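Local coordinates for alkyl hydroperoxide reductase/ Thiol specific antioxidant/ Mal allergen (Burkholderia ambifaria, PDB 5ENU), which probably reduces hydrogen peroxide and organic hydroperoxides through a reactive cysteine thiol, as a peroxiredoxin of the AhpC/TSA family, at residues Q140-I145 with D152-A157. Numbering follows the deposited sequence. Where two conformers were deposited one is given.
Sequences QAWRGI and DDVLSA
The indole of Trp142 reaches from strand 138-143 to helix 150-160 and carries most of the contact, with Val154 and Ala157. The short axes of strand 140-143 and helix 152-157 run antiparallel, at 172°, and come no nearer than 10.9 Å. Side chains bridge this gap. No hydrogen bond crosses it.

The apolar contacts differ in direction. Val154 sends CG2 over one face of the indole. This methyl sits 4.0 Å from the centroid of the six-membered ring of Trp142, 7° off the ring normal, a CH-pi contact. Ala157 instead meets the benzo edge, its CB near the ring plane and 3.8 Å from Trp142 CZ2. One turn of the helix thus grips the ring from a face and from an edge. CG of Trp142 lies beside its backbone N, anti to the carbonyl carbon, and this turns the indole toward the helix.

The polar groups lie at the margin. NE2 of Gln140 lies over the rim of the opposite face of Trp142, 3.1 Å above the ring plane. The Gln140 chain is extended, with CG anti to the backbone N (chi1 -175°), and brings OE1 to within 3.5 Å of Ala157 CB. Asp153 contributes its CB, 4.4 Å from Trp142 NE1, and its carbonyl O, which approaches CZ2 obliquely.

Around the contact, His150 stacks edge-to-face with Trp142. Leu131 of strand 120-132 touches both Trp142 and Ala157, and Val154 packs on Phe66 of helix 50-68.

Here the C-terminal helix returns antiparallel to the strand before it and packs against the sheet. This is the C-terminal beta-beta-alpha unit of the thioredoxin fold, as in other peroxiredoxins.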
loop_
_atom_site.group_PDB
_atom_site.type_symbol
_atom_site.label_atom_id
_atom_site.label_comp_id
_atom_site.label_asym_id
_atom_site.label_seq_id
_atom_site.Cartn_x
_atom_site.Cartn_y
_atom_site.Cartn_z
ATOM N N GLN A 140 5.604 -10.884 3.503
ATOM C CA GLN A 140 6.336 -10.049 4.436
ATOM C C GLN A 140 5.511 -8.803 4.730
ATOM O O GLN A 140 4.821 -8.275 3.842
ATOM C CB GLN A 140 7.704 -9.684 3.857
ATOM C CG GLN A 140 8.572 -8.910 4.818
ATOM C CD GLN A 140 10.040 -8.925 4.425
ATOM O OE1 GLN A 140 10.436 -9.499 3.386
ATOM N NE2 GLN A 140 10.863 -8.273 5.243
ATOM N N ALA A 141 5.588 -8.341 5.976
ATOM C CA ALA A 141 4.965 -7.106 6.416
ATOM C C ALA A 141 6.029 -6.222 7.040
ATOM O O ALA A 141 6.952 -6.712 7.702
ATOM C CB ALA A 141 3.880 -7.378 7.465
ATOM N N TRP A 142 5.893 -4.914 6.827
ATOM C CA TRP A 142 6.724 -3.917 7.495
ATOM C C TRP A 142 5.748 -2.926 8.118
ATOM O O TRP A 142 5.071 -2.202 7.384
ATOM C CB TRP A 142 7.559 -3.165 6.460
ATOM C CG TRP A 142 8.616 -3.931 5.704
ATOM C CD1 TRP A 142 9.962 -3.920 5.951
ATOM C CD2 TRP A 142 8.433 -4.702 4.498
ATOM N NE1 TRP A 142 10.619 -4.665 4.997
ATOM C CE2 TRP A 142 9.707 -5.155 4.094
ATOM C CE3 TRP A 142 7.309 -5.063 3.730
ATOM C CZ2 TRP A 142 9.906 -5.961 2.956
ATOM C CZ3 TRP A 142 7.505 -5.864 2.586
ATOM C CH2 TRP A 142 8.799 -6.311 2.217
ATOM N N ARG A 143 5.645 -2.891 9.444
ATOM C CA ARG A 143 4.636 -2.047 10.087
ATOM C C ARG A 143 5.272 -0.857 10.793
ATOM O O ARG A 143 6.279 -1.008 11.498
ATOM C CB ARG A 143 3.777 -2.853 11.063
ATOM C CG ARG A 143 2.960 -3.937 10.357
ATOM C CD ARG A 143 2.014 -4.640 11.344
ATOM N NE ARG A 143 1.135 -5.640 10.716
ATOM C CZ ARG A 143 -0.061 -5.371 10.186
ATOM N NH1 ARG A 143 -0.538 -4.124 10.177
ATOM N NH2 ARG A 143 -0.782 -6.343 9.633
ATOM N N GLY A 144 4.695 0.327 10.590
ATOM C CA GLY A 144 5.222 1.493 11.287
ATOM C C GLY A 144 6.652 1.806 10.902
ATOM O O GLY A 144 7.454 2.219 11.746
ATOM N N ILE A 145 7.007 1.602 9.643
ATOM C CA ILE A 145 8.387 1.838 9.252
ATOM C C ILE A 145 8.624 3.310 8.924
ATOM O O ILE A 145 7.700 4.074 8.603
ATOM C CB ILE A 145 8.839 0.906 8.108
ATOM C CG1 ILE A 145 7.749 0.707 7.046
ATOM C CG2 ILE A 145 9.296 -0.467 8.685
ATOM C CD1 ILE A 145 7.326 1.950 6.265
ATOM N N ASP A 152 14.302 0.485 -0.765
ATOM C CA ASP A 152 15.423 -0.425 -1.036
ATOM C C ASP A 152 15.169 -1.799 -0.423
ATOM O O ASP A 152 15.413 -2.833 -1.057
ATOM C CB ASP A 152 16.719 0.134 -0.432
ATOM C CG ASP A 152 17.270 1.340 -1.185
ATOM O OD1 ASP A 152 18.109 2.057 -0.591
ATOM O OD2 ASP A 152 16.904 1.565 -2.356
ATOM N N ASP A 153 14.709 -1.824 0.838
ATOM C CA ASP A 153 14.426 -3.086 1.509
ATOM C C ASP A 153 13.315 -3.848 0.800
ATOM O O ASP A 153 13.388 -5.074 0.658
ATOM C CB ASP A 153 14.013 -2.830 2.965
ATOM C CG ASP A 153 15.146 -2.278 3.826
ATOM O OD1 ASP A 153 16.328 -2.410 3.452
ATOM O OD2 ASP A 153 14.846 -1.738 4.918
ATOM N N VAL A 154 12.255 -3.151 0.391
ATOM C CA VAL A 154 11.159 -3.837 -0.282
ATOM C C VAL A 154 11.630 -4.403 -1.618
ATOM O O VAL A 154 11.283 -5.538 -1.977
ATOM C CB VAL A 154 9.938 -2.915 -0.419
ATOM C CG1 VAL A 154 8.793 -3.613 -1.160
ATOM C CG2 VAL A 154 9.474 -2.449 0.953
ATOM N N LEU A 155 12.455 -3.647 -2.360
ATOM C CA LEU A 155 12.951 -4.165 -3.635
ATOM C C LEU A 155 13.802 -5.410 -3.418
ATOM O O LEU A 155 13.668 -6.398 -4.149
ATOM C CB LEU A 155 13.749 -3.102 -4.389
ATOM C CG LEU A 155 14.336 -3.560 -5.735
ATOM C CD1 LEU A 155 13.281 -4.044 -6.734
ATOM C CD2 LEU A 155 15.206 -2.467 -6.348
ATOM N N SER A 156 14.688 -5.383 -2.418
ATOM C CA SER A 156 15.484 -6.570 -2.120
ATOM C C SER A 156 14.584 -7.763 -1.829
ATOM O O SER A 156 14.817 -8.867 -2.329
ATOM C CB SER A 156 16.415 -6.296 -0.938
ATOM O OG SER A 156 17.357 -5.284 -1.245
ATOM N N ALA A 157 13.526 -7.556 -1.045
ATOM C CA ALA A 157 12.631 -8.660 -0.718
ATOM C C ALA A 157 11.918 -9.180 -1.965
ATOM O O ALA A 157 11.814 -10.397 -2.163
ATOM C CB ALA A 157 11.635 -8.203 0.353
#